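Local coordinates for DUF1611 domain-containing protein (Anabaena variabilis, PDB 2OBN) that is of unknown function but joins a Rossmann-like N-terminal domain to a C-terminal domain of the P-loop NTPase type, at residues 11-16 and 94-99; 61-66 and 70-75. The protein carries 2 engineered substitutions. One frame throughout, in Å; residues are numbered along the deposited sequence.

Interaction 1. Residues 11-16 and 94-99; sequences AILLHE and IELKTA
H15 and E95 meet through a single hydrogen bond: NE2 of H15 donates to OE2 of E95 over 2.7 Å. The carboxylate oxygen comes in at the edge of the imidazole, close to the ring plane, and ring and carboxylate lie nearly coplanar. E95 receives the N-H on the anti lone pair of OE2, the one turned from its other oxygen, and the bond is moderately bent, with 150° at the hydrogen. What brings the oxygen round is the fold in the glutamate chain: a bend at chi2 (-67°) turns the carboxylate back toward the histidine instead of letting it run straight out from helix 92-101. Nearer the root of the side chain, CB and CG of E95 face L13, whose CD1 lies 3.8 Å from CB of E95 and almost as near its CG. L13 reaches across from strand 10-13 with CG anti to the backbone N (chi1 -175°). Its other methyl makes a looser apolar contact, CD2 of L13 to CD2 of L96 at 4.4 Å. One glutamate therefore offers methylenes to the leucine and an oxygen to the histidine, at the place where the helix packs over the C-terminal end of a central strand of the parallel Rossmann-like sheet. Both imidazole nitrogens are engaged, which should fix the ring's rotation. The contact reads as a buried His-carboxylate hydrogen bond in which NE2 of H15 and OE2 of E95 pair with each other, while ND1 of H15 is taken by the backbone N of R43 and the contacts of L13 alongside are apolar.

Interaction 2. Residues 61-66 and 70-75; sequences PIVKSV and LEYKPQ
The backbones of V66 and L70 are joined by one weak hydrogen bond, L70 N to V66 O at 3.1 Å with a bent 127° angle, across the short helix 66-69, while P61 and Y72 stand farther apart and meet through their side chains. CG of P61 lies over one face of the Y72 ring, offset toward its CE1-CZ rim, 3.9 Å from the ring centroid and 24° off the normal. CG makes the CH-pi contact; CB of P61 packs beside the phenol oxygen, 3.7 Å from Y72 OH. V63 adds a methyl, its CG1 3.7 Å from CE2 of Y72, approaching obliquely; the two side chains run past each other in opposite directions. The tyrosine extends toward the strand because its CG stands anti to the carbonyl carbon (chi1 -62°). At the other end, CG of L70 packs against the oxygen end of the V66 carbonyl, 3.4 Å from V66 O. An alanine in place of Y72 is likely to leave the P61 ring without its aromatic partner and to open a gap beside the CG1 methyl of V63. P61, just before strand 62-63, and V63 within it thus hold Y72 of the loop after helix 66-69 by CH-pi and apolar contacts, and the one hydrogen bond between the segments is the weak backbone one.

From the N terminus, the chain first lays down strand 10-13, then strands 37-41 and 62-63, stepping outward in the sheet. Interaction 2 closes a very short loop, from 61-66 to 70-75 around helix 66-69, before the chain returns to the other side of the first strand as strand 76-79. Interaction 1 closes only later, when helix 92-101 packs back on 11-16, so the small loop lies wholly within the large one. Their centres are 9 Å apart, and they meet directly: E95 makes a weak hydrogen bond to the backbone N of V66, and A11 packs on P74. Together they join central strand, edge strand and two helices of the Rossmann-like domain.

Interaction 1. Residues 11-16 and 94-99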
ATOM      1  N   ALA B  11     -30.451  -6.776   8.694  1.00 37.67           N
ATOM      2  CA  ALA B  11     -30.290  -8.197   8.852  1.00 38.02           C
ATOM      3  C   ALA B  11     -28.817  -8.424   8.490  1.00 37.90           C
ATOM      4  O   ALA B  11     -28.340  -7.896   7.487  1.00 38.59           O
ATOM      5  CB  ALA B  11     -31.205  -8.955   7.915  1.00 38.43           C
ATOM      6  N   ILE B  12     -28.086  -9.162   9.318  1.00 37.57           N
ATOM      7  CA  ILE B  12     -26.676  -9.432   9.051  1.00 37.38           C
ATOM      8  C   ILE B  12     -26.514 -10.864   8.553  1.00 37.79           C
ATOM      9  O   ILE B  12     -26.920 -11.809   9.239  1.00 37.48           O
ATOM     10  CB  ILE B  12     -25.805  -9.249  10.308  1.00 36.80           C
ATOM     11  CG1 ILE B  12     -26.015  -7.856  10.885  1.00 37.23           C
ATOM     12  CG2 ILE B  12     -24.315  -9.509   9.980  1.00 36.64           C
ATOM     13  CD1 ILE B  12     -25.232  -7.623  12.125  1.00 42.81           C
ATOM     14  N   LEU B  13     -25.946 -11.015   7.352  1.00 38.62           N
ATOM     15  CA  LEU B  13     -25.659 -12.336   6.798  1.00 39.77           C
ATOM     16  C   LEU B  13     -24.450 -12.793   7.600  1.00 39.48           C
ATOM     17  O   LEU B  13     -23.396 -12.163   7.527  1.00 40.24           O
ATOM     18  CB  LEU B  13     -25.324 -12.265   5.304  1.00 39.52           C
ATOM     19  CG  LEU B  13     -25.134 -13.619   4.603  1.00 41.41           C
ATOM     20  CD1 LEU B  13     -26.468 -14.375   4.532  1.00 39.18           C
ATOM     21  CD2 LEU B  13     -24.539 -13.451   3.205  1.00 40.10           C
ATOM     22  N   LEU B  14     -24.603 -13.857   8.379  1.00 39.02           N
ATOM     23  CA  LEU B  14     -23.531 -14.284   9.270  1.00 40.56           C
ATOM     24  C   LEU B  14     -23.411 -15.809   9.381  1.00 39.54           C
ATOM     25  O   LEU B  14     -23.049 -16.311  10.447  1.00 40.07           O
ATOM     26  CB  LEU B  14     -23.752 -13.628  10.654  1.00 40.75           C
ATOM     27  CG  LEU B  14     -22.653 -13.520  11.736  1.00 43.86           C
ATOM     28  CD1 LEU B  14     -21.325 -12.980  11.240  1.00 43.08           C
ATOM     29  CD2 LEU B  14     -23.154 -12.647  12.876  1.00 43.76           C
ATOM     30  N   HIS B  15     -23.675 -16.528   8.279  1.00 38.52           N
ATOM     31  CA  HIS B  15     -23.586 -18.001   8.261  1.00 39.57           C
ATOM     32  C   HIS B  15     -22.200 -18.486   8.628  1.00 40.02           C
ATOM     33  O   HIS B  15     -21.228 -18.121   7.964  1.00 39.83           O
ATOM     34  CB  HIS B  15     -23.915 -18.607   6.887  1.00 39.31           C
ATOM     35  CG  HIS B  15     -25.329 -18.410   6.449  1.00 38.60           C
ATOM     36  ND1 HIS B  15     -26.394 -19.009   7.081  1.00 33.67           N
ATOM     37  CD2 HIS B  15     -25.850 -17.713   5.414  1.00 39.04           C
ATOM     38  CE1 HIS B  15     -27.513 -18.664   6.473  1.00 38.26           C
ATOM     39  NE2 HIS B  15     -27.210 -17.876   5.458  1.00 35.43           N
ATOM     40  N   GLU B  16     -22.126 -19.323   9.670  1.00 40.74           N
ATOM     41  CA  GLU B  16     -20.857 -19.886  10.178  1.00 41.82           C
ATOM     42  C   GLU B  16     -19.926 -18.885  10.878  1.00 41.86           C
ATOM     43  O   GLU B  16     -18.891 -19.289  11.389  1.00 42.72           O
ATOM     44  CB  GLU B  16     -20.071 -20.607   9.077  1.00 41.06           C
ATOM     45  CG  GLU B  16     -20.871 -21.663   8.340  1.00 42.07           C
ATOM     46  CD  GLU B  16     -20.017 -22.477   7.379  1.00 43.30           C
ATOM     47  OE1 GLU B  16     -19.265 -21.875   6.569  1.00 43.47           O
ATOM     48  OE2 GLU B  16     -20.117 -23.728   7.437  1.00 44.66           O
ATOM     49  N   ILE B  94     -27.688 -17.191  -3.375  1.00 42.90           N
ATOM     50  CA  ILE B  94     -29.090 -17.449  -3.047  1.00 43.14           C
ATOM     51  C   ILE B  94     -29.587 -16.441  -2.003  1.00 43.20           C
ATOM     52  O   ILE B  94     -30.663 -15.846  -2.168  1.00 41.66           O
ATOM     53  CB  ILE B  94     -29.303 -18.895  -2.531  1.00 42.85           C
ATOM     54  CG1 ILE B  94     -29.090 -19.904  -3.667  1.00 42.14           C
ATOM     55  CG2 ILE B  94     -30.719 -19.063  -1.961  1.00 42.57           C
ATOM     56  CD1 ILE B  94     -28.993 -21.354  -3.203  1.00 43.58           C
ATOM     57  N   GLU B  95     -28.791 -16.254  -0.947  1.00 42.99           N
ATOM     58  CA  GLU B  95     -29.141 -15.332   0.138  1.00 42.68           C
ATOM     59  C   GLU B  95     -29.196 -13.886  -0.341  1.00 41.67           C
ATOM     60  O   GLU B  95     -30.104 -13.136   0.026  1.00 41.19           O
ATOM     61  CB  GLU B  95     -28.167 -15.483   1.317  1.00 43.06           C
ATOM     62  CG  GLU B  95     -28.197 -16.856   2.047  1.00 43.52           C
ATOM     63  CD  GLU B  95     -29.507 -17.154   2.810  1.00 43.21           C
ATOM     64  OE1 GLU B  95     -30.602 -17.100   2.212  1.00 43.21           O
ATOM     65  OE2 GLU B  95     -29.439 -17.483   4.014  1.00 42.29           O
ATOM     66  N   LEU B  96     -28.238 -13.515  -1.182  1.00 41.00           N
ATOM     67  CA  LEU B  96     -28.179 -12.169  -1.738  1.00 40.62           C
ATOM     68  C   LEU B  96     -29.394 -11.911  -2.621  1.00 39.78           C
ATOM     69  O   LEU B  96     -30.099 -10.910  -2.450  1.00 40.31           O
ATOM     70  CB  LEU B  96     -26.884 -11.967  -2.544  1.00 39.99           C
ATOM     71  CG  LEU B  96     -25.565 -12.192  -1.785  1.00 40.68           C
ATOM     72  CD1 LEU B  96     -24.354 -11.924  -2.684  1.00 46.65           C
ATOM     73  CD2 LEU B  96     -25.475 -11.360  -0.513  1.00 40.73           C
ATOM     74  N   LYS B  97     -29.651 -12.824  -3.550  1.00 39.81           N
ATOM     75  CA  LYS B  97     -30.789 -12.691  -4.471  1.00 39.55           C
ATOM     76  C   LYS B  97     -32.137 -12.648  -3.752  1.00 38.98           C
ATOM     77  O   LYS B  97     -33.020 -11.888  -4.146  1.00 38.49           O
ATOM     78  CB  LYS B  97     -30.781 -13.819  -5.503  1.00 39.72           C
ATOM     79  CG  LYS B  97     -29.631 -13.718  -6.506  1.00 39.58           C
ATOM     80  CD  LYS B  97     -29.732 -14.797  -7.558  1.00 35.84           C
ATOM     81  CE  LYS B  97     -28.689 -14.632  -8.633  1.00 38.63           C
ATOM     82  NZ  LYS B  97     -28.956 -15.593  -9.751  1.00 39.76           N
ATOM     83  N   THR B  98     -32.283 -13.455  -2.703  1.00 39.05           N
ATOM     84  CA  THR B  98     -33.507 -13.491  -1.899  1.00 39.18           C
ATOM     85  C   THR B  98     -33.778 -12.140  -1.230  1.00 38.89           C
ATOM     86  O   THR B  98     -34.927 -11.689  -1.166  1.00 38.84           O
ATOM     87  CB  THR B  98     -33.430 -14.592  -0.817  1.00 39.73           C
ATOM     88  OG1 THR B  98     -33.167 -15.854  -1.441  1.00 38.79           O
ATOM     89  CG2 THR B  98     -34.728 -14.673  -0.019  1.00 37.20           C
ATOM     90  N   ALA B  99     -32.724 -11.508  -0.722  1.00 38.91           N
ATOM     91  CA  ALA B  99     -32.846 -10.191  -0.127  1.00 38.51           C
ATOM     92  C   ALA B  99     -33.282  -9.175  -1.195  1.00 38.75           C
ATOM     93  O   ALA B  99     -34.184  -8.362  -0.959  1.00 38.97           O
ATOM     94  CB  ALA B  99     -31.526  -9.769   0.511  1.00 38.58           C
TER

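Interaction 2. Residues 61-66 and 70-75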
ATOM      1  N   PRO B  61     -32.586 -11.722  17.432  1.00 38.05           N
ATOM      2  CA  PRO B  61     -32.891 -13.114  17.107  1.00 37.71           C
ATOM      3  C   PRO B  61     -31.964 -13.655  16.033  1.00 37.37           C
ATOM      4  O   PRO B  61     -31.599 -12.918  15.106  1.00 36.69           O
ATOM      5  CB  PRO B  61     -34.339 -13.067  16.583  1.00 37.16           C
ATOM      6  CG  PRO B  61     -34.641 -11.658  16.320  1.00 39.06           C
ATOM      7  CD  PRO B  61     -33.724 -10.823  17.159  1.00 38.26           C
ATOM      8  N   ILE B  62     -31.548 -14.910  16.189  1.00 37.29           N
ATOM      9  CA  ILE B  62     -30.726 -15.577  15.191  1.00 36.71           C
ATOM     10  C   ILE B  62     -31.676 -16.478  14.400  1.00 36.34           C
ATOM     11  O   ILE B  62     -32.399 -17.283  14.984  1.00 35.82           O
ATOM     12  CB  ILE B  62     -29.593 -16.409  15.803  1.00 37.33           C
ATOM     13  CG1 ILE B  62     -28.741 -15.549  16.745  1.00 38.23           C
ATOM     14  CG2 ILE B  62     -28.725 -17.014  14.686  1.00 37.62           C
ATOM     15  CD1 ILE B  62     -27.655 -16.323  17.470  1.00 39.41           C
ATOM     16  N   VAL B  63     -31.679 -16.323  13.081  1.00 36.64           N
ATOM     17  CA  VAL B  63     -32.563 -17.087  12.201  1.00 37.08           C
ATOM     18  C   VAL B  63     -31.767 -17.884  11.170  1.00 37.65           C
ATOM     19  O   VAL B  63     -30.619 -17.559  10.866  1.00 38.88           O
ATOM     20  CB  VAL B  63     -33.595 -16.170  11.514  1.00 37.94           C
ATOM     21  CG1 VAL B  63     -34.521 -15.535  12.566  1.00 36.82           C
ATOM     22  CG2 VAL B  63     -32.914 -15.092  10.682  1.00 36.54           C
ATOM     23  N   LYS B  64     -32.388 -18.922  10.633  1.00 37.35           N
ATOM     24  CA  LYS B  64     -31.704 -19.838   9.724  1.00 38.26           C
ATOM     25  C   LYS B  64     -31.337 -19.286   8.345  1.00 37.78           C
ATOM     26  O   LYS B  64     -30.433 -19.813   7.702  1.00 36.66           O
ATOM     27  CB  LYS B  64     -32.551 -21.105   9.535  1.00 38.37           C
ATOM     28  N   SER B  65     -32.031 -18.245   7.891  1.00 37.69           N
ATOM     29  CA  SER B  65     -31.833 -17.732   6.546  1.00 37.51           C
ATOM     30  C   SER B  65     -32.477 -16.377   6.334  1.00 38.11           C
ATOM     31  O   SER B  65     -33.250 -15.896   7.179  1.00 38.25           O
ATOM     32  CB  SER B  65     -32.431 -18.723   5.530  1.00 37.02           C
ATOM     33  OG  SER B  65     -33.829 -18.902   5.742  1.00 37.14           O
ATOM     34  N   VAL B  66     -32.175 -15.785   5.178  1.00 38.33           N
ATOM     35  CA  VAL B  66     -32.723 -14.487   4.792  1.00 38.89           C
ATOM     36  C   VAL B  66     -34.242 -14.569   4.759  1.00 39.76           C
ATOM     37  O   VAL B  66     -34.926 -13.634   5.180  1.00 40.61           O
ATOM     38  CB  VAL B  66     -32.193 -14.011   3.409  1.00 39.18           C
ATOM     39  CG1 VAL B  66     -32.909 -12.743   2.951  1.00 40.04           C
ATOM     40  CG2 VAL B  66     -30.696 -13.761   3.456  1.00 37.71           C
ATOM     41  N   LEU B  70     -37.073 -12.337   7.034  1.00 40.19           N
ATOM     42  CA  LEU B  70     -38.114 -11.451   6.492  1.00 41.56           C
ATOM     43  C   LEU B  70     -39.210 -11.132   7.493  1.00 41.56           C
ATOM     44  O   LEU B  70     -39.775 -10.043   7.472  1.00 41.57           O
ATOM     45  CB  LEU B  70     -38.741 -12.039   5.218  1.00 41.60           C
ATOM     46  CG  LEU B  70     -37.805 -12.277   4.029  1.00 41.18           C
ATOM     47  CD1 LEU B  70     -38.620 -12.738   2.826  1.00 39.87           C
ATOM     48  CD2 LEU B  70     -36.982 -11.035   3.688  1.00 42.63           C
ATOM     49  N   GLU B  71     -39.476 -12.088   8.377  1.00 42.78           N
ATOM     50  CA  GLU B  71     -40.472 -11.961   9.440  1.00 43.50           C
ATOM     51  C   GLU B  71     -40.235 -10.704  10.294  1.00 42.17           C
ATOM     52  O   GLU B  71     -41.185 -10.118  10.817  1.00 40.75           O
ATOM     53  CB  GLU B  71     -40.390 -13.217  10.317  1.00 43.62           C
ATOM     54  CG  GLU B  71     -41.524 -13.404  11.306  1.00 47.31           C
ATOM     55  CD  GLU B  71     -41.423 -14.721  12.074  1.00 46.20           C
ATOM     56  OE1 GLU B  71     -40.321 -15.315  12.121  1.00 49.42           O
ATOM     57  OE2 GLU B  71     -42.449 -15.159  12.635  1.00 49.16           O
ATOM     58  N   TYR B  72     -38.966 -10.301  10.416  1.00 41.24           N
ATOM     59  CA  TYR B  72     -38.562  -9.131  11.201  1.00 40.16           C
ATOM     60  C   TYR B  72     -38.499  -7.844  10.392  1.00 39.07           C
ATOM     61  O   TYR B  72     -38.110  -6.800  10.919  1.00 36.68           O
ATOM     62  CB  TYR B  72     -37.221  -9.421  11.882  1.00 40.41           C
ATOM     63  CG  TYR B  72     -37.342 -10.589  12.827  1.00 40.51           C
ATOM     64  CD1 TYR B  72     -37.850 -10.412  14.109  1.00 40.62           C
ATOM     65  CD2 TYR B  72     -37.004 -11.872  12.427  1.00 40.47           C
ATOM     66  CE1 TYR B  72     -37.993 -11.482  14.975  1.00 42.77           C
ATOM     67  CE2 TYR B  72     -37.140 -12.952  13.292  1.00 41.07           C
ATOM     68  CZ  TYR B  72     -37.632 -12.751  14.561  1.00 42.24           C
ATOM     69  OH  TYR B  72     -37.777 -13.816  15.421  1.00 41.04           O
ATOM     70  N   LYS B  73     -38.892  -7.935   9.119  1.00 39.47           N
ATOM     71  CA  LYS B  73     -38.954  -6.802   8.195  1.00 39.42           C
ATOM     72  C   LYS B  73     -37.658  -6.000   8.048  1.00 39.26           C
ATOM     73  O   LYS B  73     -37.686  -4.780   8.192  1.00 39.49           O
ATOM     74  CB  LYS B  73     -40.108  -5.868   8.599  1.00 39.53           C
ATOM     75  N   PRO B  74     -36.523  -6.677   7.763  1.00 38.43           N
ATOM     76  CA  PRO B  74     -35.284  -5.929   7.551  1.00 38.72           C
ATOM     77  C   PRO B  74     -35.324  -5.197   6.211  1.00 37.80           C
ATOM     78  O   PRO B  74     -35.959  -5.654   5.260  1.00 37.51           O
ATOM     79  CB  PRO B  74     -34.190  -7.013   7.541  1.00 37.28           C
ATOM     80  CG  PRO B  74     -34.888  -8.241   7.088  1.00 39.34           C
ATOM     81  CD  PRO B  74     -36.312  -8.129   7.617  1.00 38.62           C
ATOM     82  N   GLN B  75     -34.647  -4.062   6.157  1.00 37.02           N
ATOM     83  CA  GLN B  75     -34.602  -3.245   4.966  1.00 36.74           C
ATOM     84  C   GLN B  75     -33.264  -3.369   4.237  1.00 37.95           C
ATOM     85  O   GLN B  75     -33.185  -3.060   3.040  1.00 38.12           O
ATOM     86  CB  GLN B  75     -34.880  -1.796   5.360  1.00 36.48           C
ATOM     87  CG  GLN B  75     -36.309  -1.564   5.854  1.00 34.56           C
ATOM     88  CD  GLN B  75     -36.445  -0.276   6.639  1.00 35.38           C
ATOM     89  OE1 GLN B  75     -35.838  -0.125   7.698  1.00 36.21           O
ATOM     90  NE2 GLN B  75     -37.266   0.647   6.147  1.00 32.11           N
TER